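Local atomic coordinates of Ets DNA-binding protein pokkuri (Drosophila melanogaster, PDB entry 1SV0), a protein that represses transcription as an Ets-family DNA-binding factor that holds back photoreceptor development against Ras signalling, here represented by its SAM (Pointed) domain. Residues A[11-14]-A[15-19]; A[22-25]-A[26-30]; A[39-42]-A[43-47]. The protein carries 1 engineered substitution. One frame throughout, in Å; residues are numbered along the deposited sequence.

Contact 1 of 3, residues A[11-14]-A[15-19]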
ATOM      1  N   ARG A  11     -14.092 -12.076   8.249  1.00 42.15           N
ATOM      2  CA  ARG A  11     -14.021 -13.458   8.699  1.00 42.86           C
ATOM      3  C   ARG A  11     -15.190 -14.288   8.180  1.00 42.25           C
ATOM      4  O   ARG A  11     -15.152 -15.516   8.228  1.00 43.43           O
ATOM      5  CB  ARG A  11     -13.977 -13.506  10.226  1.00 45.68           C
ATOM      6  CG  ARG A  11     -12.650 -13.054  10.810  1.00 47.22           C
ATOM      7  CD  ARG A  11     -12.713 -12.980  12.324  1.00 49.08           C
ATOM      8  NE  ARG A  11     -13.344 -11.748  12.788  1.00 51.29           N
ATOM      9  CZ  ARG A  11     -14.369 -11.704  13.632  1.00 54.08           C
ATOM     10  NH1 ARG A  11     -14.888 -12.830  14.104  1.00 55.44           N
ATOM     11  NH2 ARG A  11     -14.865 -10.532  14.014  1.00 53.96           N
ATOM     12  N   LEU A  12     -16.221 -13.621   7.674  1.00 41.60           N
ATOM     13  CA  LEU A  12     -17.390 -14.319   7.151  1.00 40.74           C
ATOM     14  C   LEU A  12     -17.401 -14.375   5.622  1.00 39.78           C
ATOM     15  O   LEU A  12     -18.337 -14.895   5.020  1.00 39.67           O
ATOM     16  CB  LEU A  12     -18.669 -13.642   7.648  1.00 42.35           C
ATOM     17  CG  LEU A  12     -18.810 -13.511   9.169  1.00 45.24           C
ATOM     18  CD1 LEU A  12     -20.141 -12.870   9.507  1.00 45.93           C
ATOM     19  CD2 LEU A  12     -18.705 -14.881   9.822  1.00 46.60           C
ATOM     20  N   TRP A  13     -16.356 -13.850   4.993  1.00 36.33           N
ATOM     21  CA  TRP A  13     -16.290 -13.845   3.535  1.00 35.75           C
ATOM     22  C   TRP A  13     -16.199 -15.218   2.899  1.00 34.52           C
ATOM     23  O   TRP A  13     -15.542 -16.118   3.419  1.00 33.88           O
ATOM     24  CB  TRP A  13     -15.097 -13.012   3.043  1.00 32.99           C
ATOM     25  CG  TRP A  13     -15.245 -11.546   3.268  1.00 33.50           C
ATOM     26  CD1 TRP A  13     -16.388 -10.880   3.611  1.00 33.18           C
ATOM     27  CD2 TRP A  13     -14.227 -10.549   3.121  1.00 32.04           C
ATOM     28  NE1 TRP A  13     -16.144  -9.529   3.689  1.00 33.13           N
ATOM     29  CE2 TRP A  13     -14.826  -9.299   3.389  1.00 31.68           C
ATOM     30  CE3 TRP A  13     -12.865 -10.591   2.788  1.00 32.18           C
ATOM     31  CZ2 TRP A  13     -14.112  -8.098   3.331  1.00 31.00           C
ATOM     32  CZ3 TRP A  13     -12.152  -9.389   2.733  1.00 32.03           C
ATOM     33  CH2 TRP A  13     -12.780  -8.164   3.002  1.00 31.54           C
ATOM     34  N   SER A  14     -16.864 -15.368   1.759  1.00 34.61           N
ATOM     35  CA  SER A  14     -16.825 -16.611   0.999  1.00 35.85           C
ATOM     36  C   SER A  14     -15.525 -16.529   0.195  1.00 36.45           C
ATOM     37  O   SER A  14     -14.826 -15.516   0.262  1.00 33.87           O
ATOM     38  CB  SER A  14     -18.013 -16.671   0.036  1.00 36.61           C
ATOM     39  OG  SER A  14     -17.927 -15.625  -0.926  1.00 36.18           O
ATOM     40  N   ARG A  15     -15.197 -17.575  -0.561  1.00 37.17           N
ATOM     41  CA  ARG A  15     -13.983 -17.539  -1.373  1.00 37.42           C
ATOM     42  C   ARG A  15     -14.098 -16.438  -2.428  1.00 37.21           C
ATOM     43  O   ARG A  15     -13.135 -15.708  -2.683  1.00 32.99           O
ATOM     44  CB  ARG A  15     -13.740 -18.878  -2.080  1.00 40.78           C
ATOM     45  CG  ARG A  15     -13.127 -19.955  -1.198  1.00 45.99           C
ATOM     46  CD  ARG A  15     -12.700 -21.161  -2.028  1.00 50.06           C
ATOM     47  NE  ARG A  15     -11.886 -22.101  -1.257  1.00 53.66           N
ATOM     48  CZ  ARG A  15     -11.269 -23.159  -1.779  1.00 55.85           C
ATOM     49  NH1 ARG A  15     -11.373 -23.420  -3.077  1.00 56.39           N
ATOM     50  NH2 ARG A  15     -10.538 -23.952  -1.003  1.00 57.46           N
ATOM     51  N   GLU A  16     -15.272 -16.322  -3.044  1.00 35.79           N
ATOM     52  CA  GLU A  16     -15.451 -15.305  -4.064  1.00 36.09           C
ATOM     53  C   GLU A  16     -15.428 -13.904  -3.465  1.00 34.49           C
ATOM     54  O   GLU A  16     -15.008 -12.961  -4.133  1.00 34.77           O
ATOM     55  CB  GLU A  16     -16.744 -15.529  -4.852  1.00 39.77           C
ATOM     56  CG  GLU A  16     -16.915 -14.532  -6.014  1.00 44.43           C
ATOM     57  CD  GLU A  16     -15.639 -14.351  -6.855  1.00 47.95           C
ATOM     58  OE1 GLU A  16     -15.132 -15.359  -7.405  1.00 49.47           O
ATOM     59  OE2 GLU A  16     -15.147 -13.199  -6.968  1.00 42.65           O
ATOM     60  N   ASP A  17     -15.868 -13.760  -2.216  1.00 33.38           N
ATOM     61  CA  ASP A  17     -15.838 -12.449  -1.554  1.00 32.93           C
ATOM     62  C   ASP A  17     -14.368 -12.070  -1.404  1.00 31.14           C
ATOM     63  O   ASP A  17     -13.985 -10.922  -1.624  1.00 30.76           O
ATOM     64  CB  ASP A  17     -16.457 -12.490  -0.148  1.00 34.74           C
ATOM     65  CG  ASP A  17     -17.967 -12.690  -0.160  1.00 39.51           C
ATOM     66  OD1 ASP A  17     -18.639 -12.157  -1.070  1.00 37.43           O
ATOM     67  OD2 ASP A  17     -18.483 -13.365   0.764  1.00 40.14           O
ATOM     68  N   VAL A  18     -13.555 -13.053  -1.022  1.00 29.15           N
ATOM     69  CA  VAL A  18     -12.127 -12.845  -0.837  1.00 29.06           C
ATOM     70  C   VAL A  18     -11.475 -12.370  -2.136  1.00 27.26           C
ATOM     71  O   VAL A  18     -10.627 -11.478  -2.120  1.00 27.69           O
ATOM     72  CB  VAL A  18     -11.430 -14.148  -0.340  1.00 28.56           C
ATOM     73  CG1 VAL A  18      -9.919 -14.051  -0.507  1.00 24.68           C
ATOM     74  CG2 VAL A  18     -11.763 -14.377   1.131  1.00 29.57           C
ATOM     75  N   LEU A  19     -11.877 -12.945  -3.264  1.00 28.33           N
ATOM     76  CA  LEU A  19     -11.284 -12.543  -4.535  1.00 27.92           C
ATOM     77  C   LEU A  19     -11.688 -11.122  -4.916  1.00 27.18           C
ATOM     78  O   LEU A  19     -10.877 -10.371  -5.451  1.00 26.95           O
ATOM     79  CB  LEU A  19     -11.674 -13.516  -5.649  1.00 30.00           C
ATOM     80  CG  LEU A  19     -11.207 -14.967  -5.456  1.00 34.45           C
ATOM     81  CD1 LEU A  19     -11.629 -15.796  -6.665  1.00 36.41           C
ATOM     82  CD2 LEU A  19      -9.699 -15.022  -5.284  1.00 33.87           C
TER
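S14 and D17 close a capping box at the start of helix 15-28, each side chain accepting a bond from the other's backbone. D17 N reaches S14 OG at 3.1 Å, and in return S14 N points almost straight at D17 OD2, 2.8 Å away with an angle of 175° at the hydrogen. The amide meets this oxygen on its anti side, somewhat out of the carboxylate plane. S14 OG can turn back over the first turn because it sits between its own backbone N and carbonyl carbon (chi1 64°). A third bond, V18 N to S14 O at 3.1 Å, opens the regular helical pattern. The bond to S14 OG engages the amide of D17, which has no preceding helical carbonyl to pair with, whereas V18 N already makes the usual bond four residues back, and the carboxylate near the N-terminus is likely to interact favourably with the helix dipole.

The apolar part is made by W13. Its CB lies 3.5 Å from D17 CB, the indole and carboxylate planes being 64° apart, while V18 CG2 comes in at the edge of the ring, near its plane, and stands 4.1 Å from W13 CB.

W13 NE1 is bonded to P7 O. The indole is buried against F21 of the same helix 15-28 and against L69 and L72 of helix 62-77, and the W13 backbone is bonded to G43, where helix 43-46 begins.

Contact 2 of 3, residues A[22-25]-A[26-30]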
ATOM      1  N   LEU A  22      -9.571  -8.712  -2.971  1.00 25.22           N
ATOM      2  CA  LEU A  22      -8.221  -8.603  -3.510  1.00 26.07           C
ATOM      3  C   LEU A  22      -8.177  -7.829  -4.832  1.00 26.38           C
ATOM      4  O   LEU A  22      -7.313  -6.974  -5.011  1.00 25.72           O
ATOM      5  CB  LEU A  22      -7.613  -9.994  -3.667  1.00 27.26           C
ATOM      6  CG  LEU A  22      -7.434 -10.669  -2.301  1.00 28.34           C
ATOM      7  CD1 LEU A  22      -7.136 -12.165  -2.493  1.00 30.15           C
ATOM      8  CD2 LEU A  22      -6.316  -9.973  -1.530  1.00 28.43           C
ATOM      9  N   ARG A  23      -9.113  -8.107  -5.744  1.00 24.91           N
ATOM     10  CA  ARG A  23      -9.145  -7.402  -7.030  1.00 26.04           C
ATOM     11  C   ARG A  23      -9.365  -5.912  -6.810  1.00 24.70           C
ATOM     12  O   ARG A  23      -8.747  -5.070  -7.466  1.00 24.92           O
ATOM     13  CB  ARG A  23     -10.241  -7.969  -7.931  1.00 27.44           C
ATOM     14  CG  ARG A  23     -10.026  -9.433  -8.294  1.00 32.10           C
ATOM     15  CD  ARG A  23     -10.789  -9.784  -9.552  1.00 39.29           C
ATOM     16  NE  ARG A  23     -10.182 -10.920 -10.230  1.00 46.98           N
ATOM     17  CZ  ARG A  23     -10.769 -12.099 -10.389  1.00 50.16           C
ATOM     18  NH1 ARG A  23     -11.993 -12.302  -9.921  1.00 50.68           N
ATOM     19  NH2 ARG A  23     -10.117 -13.078 -11.005  1.00 51.75           N
ATOM     20  N   PHE A  24     -10.256  -5.599  -5.882  1.00 24.26           N
ATOM     21  CA  PHE A  24     -10.558  -4.220  -5.512  1.00 25.63           C
ATOM     22  C   PHE A  24      -9.280  -3.572  -4.957  1.00 25.47           C
ATOM     23  O   PHE A  24      -8.968  -2.425  -5.274  1.00 25.28           O
ATOM     24  CB  PHE A  24     -11.660  -4.224  -4.443  1.00 29.75           C
ATOM     25  CG  PHE A  24     -11.814  -2.917  -3.724  1.00 33.23           C
ATOM     26  CD1 PHE A  24     -12.643  -1.922  -4.232  1.00 35.33           C
ATOM     27  CD2 PHE A  24     -11.122  -2.679  -2.542  1.00 30.89           C
ATOM     28  CE1 PHE A  24     -12.767  -0.699  -3.575  1.00 37.75           C
ATOM     29  CE2 PHE A  24     -11.238  -1.464  -1.881  1.00 37.10           C
ATOM     30  CZ  PHE A  24     -12.068  -0.474  -2.395  1.00 37.44           C
ATOM     31  N   CYS A  25      -8.539  -4.310  -4.129  1.00 24.07           N
ATOM     32  CA  CYS A  25      -7.294  -3.787  -3.551  1.00 24.93           C
ATOM     33  C   CYS A  25      -6.211  -3.540  -4.599  1.00 24.85           C
ATOM     34  O   CYS A  25      -5.502  -2.545  -4.535  1.00 22.73           O
ATOM     35  CB  CYS A  25      -6.744  -4.738  -2.491  1.00 26.65           C
ATOM     36  SG  CYS A  25      -7.674  -4.710  -0.942  1.00 34.51           S
ATOM     37  N   VAL A  26      -6.078  -4.459  -5.549  1.00 24.21           N
ATOM     38  CA  VAL A  26      -5.090  -4.323  -6.604  1.00 24.40           C
ATOM     39  C   VAL A  26      -5.345  -3.024  -7.374  1.00 26.02           C
ATOM     40  O   VAL A  26      -4.411  -2.295  -7.690  1.00 26.05           O
ATOM     41  CB  VAL A  26      -5.144  -5.534  -7.550  1.00 24.27           C
ATOM     42  CG1 VAL A  26      -4.568  -5.173  -8.929  1.00 25.88           C
ATOM     43  CG2 VAL A  26      -4.346  -6.682  -6.930  1.00 26.05           C
ATOM     44  N   ARG A  27      -6.612  -2.743  -7.667  1.00 25.15           N
ATOM     45  CA  ARG A  27      -6.978  -1.515  -8.368  1.00 26.83           C
ATOM     46  C   ARG A  27      -6.801  -0.292  -7.461  1.00 28.24           C
ATOM     47  O   ARG A  27      -6.107   0.664  -7.813  1.00 27.80           O
ATOM     48  CB  ARG A  27      -8.439  -1.577  -8.853  1.00 26.88           C
ATOM     49  CG  ARG A  27      -8.903  -0.281  -9.538  1.00 29.85           C
ATOM     50  CD  ARG A  27     -10.351  -0.344 -10.026  1.00 28.60           C
ATOM     51  NE  ARG A  27     -11.296  -0.542  -8.929  1.00 27.73           N
ATOM     52  CZ  ARG A  27     -11.875  -1.702  -8.638  1.00 29.35           C
ATOM     53  NH1 ARG A  27     -11.620  -2.787  -9.361  1.00 26.82           N
ATOM     54  NH2 ARG A  27     -12.712  -1.778  -7.616  1.00 32.15           N
ATOM     55  N   GLU A  28      -7.414  -0.327  -6.281  1.00 28.19           N
ATOM     56  CA  GLU A  28      -7.346   0.803  -5.355  1.00 29.25           C
ATOM     57  C   GLU A  28      -5.951   1.251  -4.955  1.00 28.94           C
ATOM     58  O   GLU A  28      -5.715   2.437  -4.744  1.00 25.61           O
ATOM     59  CB  GLU A  28      -8.148   0.497  -4.086  1.00 33.14           C
ATOM     60  CG  GLU A  28      -9.633   0.752  -4.245  1.00 41.97           C
ATOM     61  CD  GLU A  28      -9.993   2.219  -4.093  1.00 44.33           C
ATOM     62  OE1 GLU A  28     -11.039   2.628  -4.639  1.00 48.70           O
ATOM     63  OE2 GLU A  28      -9.242   2.957  -3.416  1.00 46.82           O
ATOM     64  N   PHE A  29      -5.033   0.301  -4.843  1.00 27.83           N
ATOM     65  CA  PHE A  29      -3.675   0.619  -4.441  1.00 28.50           C
ATOM     66  C   PHE A  29      -2.674   0.567  -5.594  1.00 27.42           C
ATOM     67  O   PHE A  29      -1.493   0.788  -5.390  1.00 28.60           O
ATOM     68  CB  PHE A  29      -3.260  -0.328  -3.312  1.00 26.37           C
ATOM     69  CG  PHE A  29      -4.099  -0.185  -2.078  1.00 30.45           C
ATOM     70  CD1 PHE A  29      -4.661  -1.297  -1.466  1.00 32.05           C
ATOM     71  CD2 PHE A  29      -4.345   1.074  -1.534  1.00 32.05           C
ATOM     72  CE1 PHE A  29      -5.449  -1.162  -0.334  1.00 34.85           C
ATOM     73  CE2 PHE A  29      -5.134   1.219  -0.399  1.00 34.09           C
ATOM     74  CZ  PHE A  29      -5.690   0.099   0.201  1.00 33.96           C
ATOM     75  N   ASP A  30      -3.159   0.283  -6.802  1.00 29.28           N
ATOM     76  CA  ASP A  30      -2.304   0.218  -7.991  1.00 29.43           C
ATOM     77  C   ASP A  30      -1.182  -0.803  -7.775  1.00 31.22           C
ATOM     78  O   ASP A  30      -0.003  -0.514  -8.005  1.00 29.83           O
ATOM     79  CB  ASP A  30      -1.701   1.603  -8.285  1.00 29.97           C
ATOM     80  CG  ASP A  30      -1.274   1.773  -9.746  1.00 33.42           C
ATOM     81  OD1 ASP A  30      -1.269   0.776 -10.495  1.00 34.00           O
ATOM     82  OD2 ASP A  30      -0.938   2.913 -10.147  1.00 30.75           O
TER
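F24 and E28, one helical turn apart near the end of helix 15-28, meet through a CH-pi contact. From F24 CB the side chain leaves with CG anti to the backbone N (chi1 165°), which carries the ring along the helix toward E28. On the way, CD1 comes 3.4 Å from R27 NH2, the guanidinium and ring planes standing nearly perpendicular. Farther out, CE1 and CE2 flank E28 CG, and CZ approaches it to 3.3 Å, so the methylene lies over one ring face, 3.6 Å from its centroid and nearer the rim than the middle. The bend of E28 at chi2 (-81°) keeps its carboxylate close to the outer end of the ring, OE1 3.9 Å from F24 CE1 and the two planes 24° apart, while OE2 forms a salt bridge with K47 of the Mae chain (modulator of the activity of Ets).

Beneath these side chains E28 N bonds to F24 O at 2.8 Å and F29 N to C25 O at 2.9 Å. C25 SG also makes an oblique sulfur-aromatic contact with F29, and a Schellman motif at D30 ends the helix.

C25 and F29 pack against L65 and V68 of helix 62-77, respectively, while E28, F29 and D30 present the helix C-terminus to Mae.

Contact 3 of 3, residues A[39-42]-A[43-47]. Engineered in segment 43-47: R45 (natural residue Ala).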
ATOM      1  N   PHE A  39      -4.520 -17.250  -3.343  1.00 35.86           N
ATOM      2  CA  PHE A  39      -5.572 -16.779  -2.452  1.00 37.03           C
ATOM      3  C   PHE A  39      -6.922 -17.481  -2.595  1.00 38.15           C
ATOM      4  O   PHE A  39      -7.973 -16.861  -2.400  1.00 37.97           O
ATOM      5  CB  PHE A  39      -5.775 -15.267  -2.624  1.00 35.57           C
ATOM      6  CG  PHE A  39      -4.591 -14.437  -2.196  1.00 33.84           C
ATOM      7  CD1 PHE A  39      -3.603 -14.087  -3.109  1.00 32.55           C
ATOM      8  CD2 PHE A  39      -4.459 -14.025  -0.871  1.00 33.04           C
ATOM      9  CE1 PHE A  39      -2.488 -13.330  -2.712  1.00 32.06           C
ATOM     10  CE2 PHE A  39      -3.355 -13.272  -0.462  1.00 35.17           C
ATOM     11  CZ  PHE A  39      -2.365 -12.923  -1.390  1.00 32.42           C
ATOM     12  N   GLN A  40      -6.909 -18.765  -2.938  1.00 38.10           N
ATOM     13  CA  GLN A  40      -8.157 -19.504  -3.072  1.00 39.78           C
ATOM     14  C   GLN A  40      -8.546 -20.006  -1.690  1.00 39.83           C
ATOM     15  O   GLN A  40      -8.287 -21.157  -1.343  1.00 40.85           O
ATOM     16  CB  GLN A  40      -7.983 -20.683  -4.033  1.00 41.87           C
ATOM     17  CG  GLN A  40      -7.642 -20.267  -5.454  1.00 44.00           C
ATOM     18  CD  GLN A  40      -8.679 -19.339  -6.053  1.00 45.34           C
ATOM     19  OE1 GLN A  40      -9.879 -19.626  -6.027  1.00 46.87           O
ATOM     20  NE2 GLN A  40      -8.224 -18.221  -6.607  1.00 46.82           N
ATOM     21  N   MET A  41      -9.172 -19.133  -0.907  1.00 38.87           N
ATOM     22  CA  MET A  41      -9.575 -19.471   0.450  1.00 38.14           C
ATOM     23  C   MET A  41     -10.707 -18.557   0.911  1.00 38.01           C
ATOM     24  O   MET A  41     -10.909 -17.479   0.351  1.00 37.67           O
ATOM     25  CB  MET A  41      -8.380 -19.307   1.391  1.00 39.29           C
ATOM     26  CG  MET A  41      -7.854 -17.875   1.441  1.00 40.06           C
ATOM     27  SD  MET A  41      -6.373 -17.653   2.429  1.00 41.61           S
ATOM     28  CE  MET A  41      -5.166 -18.396   1.370  1.00 42.63           C
ATOM     29  N   ASN A  42     -11.440 -18.979   1.938  1.00 35.84           N
ATOM     30  CA  ASN A  42     -12.530 -18.168   2.453  1.00 35.03           C
ATOM     31  C   ASN A  42     -12.009 -17.074   3.391  1.00 33.44           C
ATOM     32  O   ASN A  42     -10.817 -17.016   3.700  1.00 29.87           O
ATOM     33  CB  ASN A  42     -13.547 -19.043   3.187  1.00 36.68           C
ATOM     34  CG  ASN A  42     -12.927 -19.836   4.323  1.00 39.02           C
ATOM     35  OD1 ASN A  42     -11.963 -19.395   4.949  1.00 36.95           O
ATOM     36  ND2 ASN A  42     -13.490 -21.010   4.603  1.00 41.77           N
ATOM     37  N   GLY A  43     -12.911 -16.213   3.840  1.00 33.87           N
ATOM     38  CA  GLY A  43     -12.523 -15.128   4.726  1.00 36.22           C
ATOM     39  C   GLY A  43     -11.880 -15.581   6.028  1.00 38.37           C
ATOM     40  O   GLY A  43     -10.929 -14.962   6.517  1.00 37.02           O
ATOM     41  N   LYS A  44     -12.393 -16.668   6.593  1.00 39.73           N
ATOM     42  CA  LYS A  44     -11.863 -17.194   7.845  1.00 40.73           C
ATOM     43  C   LYS A  44     -10.360 -17.416   7.765  1.00 40.32           C
ATOM     44  O   LYS A  44      -9.614 -16.986   8.642  1.00 39.23           O
ATOM     45  CB  LYS A  44     -12.558 -18.512   8.195  1.00 43.02           C
ATOM     46  CG  LYS A  44     -12.235 -19.059   9.581  1.00 48.61           C
ATOM     47  CD  LYS A  44     -13.125 -20.264   9.895  1.00 51.20           C
ATOM     48  CE  LYS A  44     -12.970 -20.730  11.336  1.00 53.87           C
ATOM     49  NZ  LYS A  44     -13.989 -21.771  11.698  1.00 56.17           N
ATOM     50  N   ARG A  45      -9.913 -18.083   6.706  1.00 39.60           N
ATOM     51  CA  ARG A  45      -8.493 -18.366   6.553  1.00 40.09           C
ATOM     52  C   ARG A  45      -7.698 -17.138   6.109  1.00 38.10           C
ATOM     53  O   ARG A  45      -6.565 -16.936   6.552  1.00 36.46           O
ATOM     54  CB  ARG A  45      -8.281 -19.512   5.557  1.00 43.23           C
ATOM     55  CG  ARG A  45      -6.864 -20.040   5.537  1.00 46.40           C
ATOM     56  CD  ARG A  45      -6.620 -20.946   4.337  1.00 51.40           C
ATOM     57  NE  ARG A  45      -5.191 -21.159   4.120  1.00 52.10           N
ATOM     58  CZ  ARG A  45      -4.665 -21.611   2.987  1.00 53.82           C
ATOM     59  NH1 ARG A  45      -5.450 -21.903   1.955  1.00 54.69           N
ATOM     60  NH2 ARG A  45      -3.352 -21.763   2.881  1.00 53.20           N
ATOM     61  N   LEU A  46      -8.279 -16.316   5.236  1.00 36.81           N
ATOM     62  CA  LEU A  46      -7.576 -15.117   4.784  1.00 33.98           C
ATOM     63  C   LEU A  46      -7.184 -14.312   6.015  1.00 34.94           C
ATOM     64  O   LEU A  46      -6.054 -13.840   6.133  1.00 34.07           O
ATOM     65  CB  LEU A  46      -8.468 -14.240   3.891  1.00 32.78           C
ATOM     66  CG  LEU A  46      -7.789 -12.969   3.340  1.00 29.88           C
ATOM     67  CD1 LEU A  46      -6.762 -13.365   2.289  1.00 31.09           C
ATOM     68  CD2 LEU A  46      -8.818 -12.027   2.732  1.00 29.92           C
ATOM     69  N   CYS A  47      -8.126 -14.177   6.943  1.00 35.51           N
ATOM     70  CA  CYS A  47      -7.895 -13.401   8.151  1.00 39.95           C
ATOM     71  C   CYS A  47      -6.895 -14.011   9.127  1.00 40.44           C
ATOM     72  O   CYS A  47      -6.498 -13.359  10.084  1.00 40.59           O
ATOM     73  CB  CYS A  47      -9.227 -13.134   8.859  1.00 38.23           C
ATOM     74  SG  CYS A  47     -10.322 -12.036   7.936  1.00 39.22           S
TER
HETATM   75  O   HOH W   1      -8.048 -23.071   1.454  1.00 57.80           O
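M41 and L46 make the close-packed side of this turn. M41 SD lies 3.6 Å from L46 N and also touches L46 CB, while L46 CD1 reaches the edge of the F39 ring, 4.0 Å from F39 CD2. With CG anti to its backbone N (chi1 -178°), L46 directs its branch toward that ring. All three side chains are buried: helix 51-57 receives F39 and L46 on F54 and M41 on R57, and L46 also touches V18 and L69.

N42, partly exposed, is the N-cap of helix 43-46, a short helix of the SAM-domain bundle. Its OD1 accepts from R45 N at 3.0 Å, nearly in line with the side-chain carbonyl, and its backbone O accepts from L46 N at the same length. Replacing N42 with an alanine would probably leave R45 N without its capping partner and the first turn of the helix less firmly held.

The outer side is exposed, though M41 still packs closely on R45 there. R45, an engineered residue where the natural protein has alanine, extends from CG to NE across the M41 side chain at about a right angle. M41 CE lies over one face of its guanidinium, 3.6 Å from R45 CZ. R45 NH1 donates to a water at 2.9 Å, and this water gives a weak bond to Q40 O. K44 is the loose part: it begins close to the cap, its CB 3.4 Å from N42 OD1, before its extended chain leads away into exposed surroundings.

How the contacts relate
The three contacts follow one another along the SAM domain. Contacts 1 and 2 lie near the two ends of helix 15-28, their centres about 15 Å apart; contact 3 forms the start of helix 43-46, the next helix in the chain. It returns to within about 7 Å of contact 1, centre to centre, where the two caps meet through the backbones of 11-14 and 43-47 and V18 packs on M41 and G43. Contacts 2 and 3 are about 17 Å apart on opposite sides of the chain's centre, yet L22 CD1 touches F39 CB. The two helix starts are thus joined inside the domain, whereas contact 2 lies at the interface with Mae.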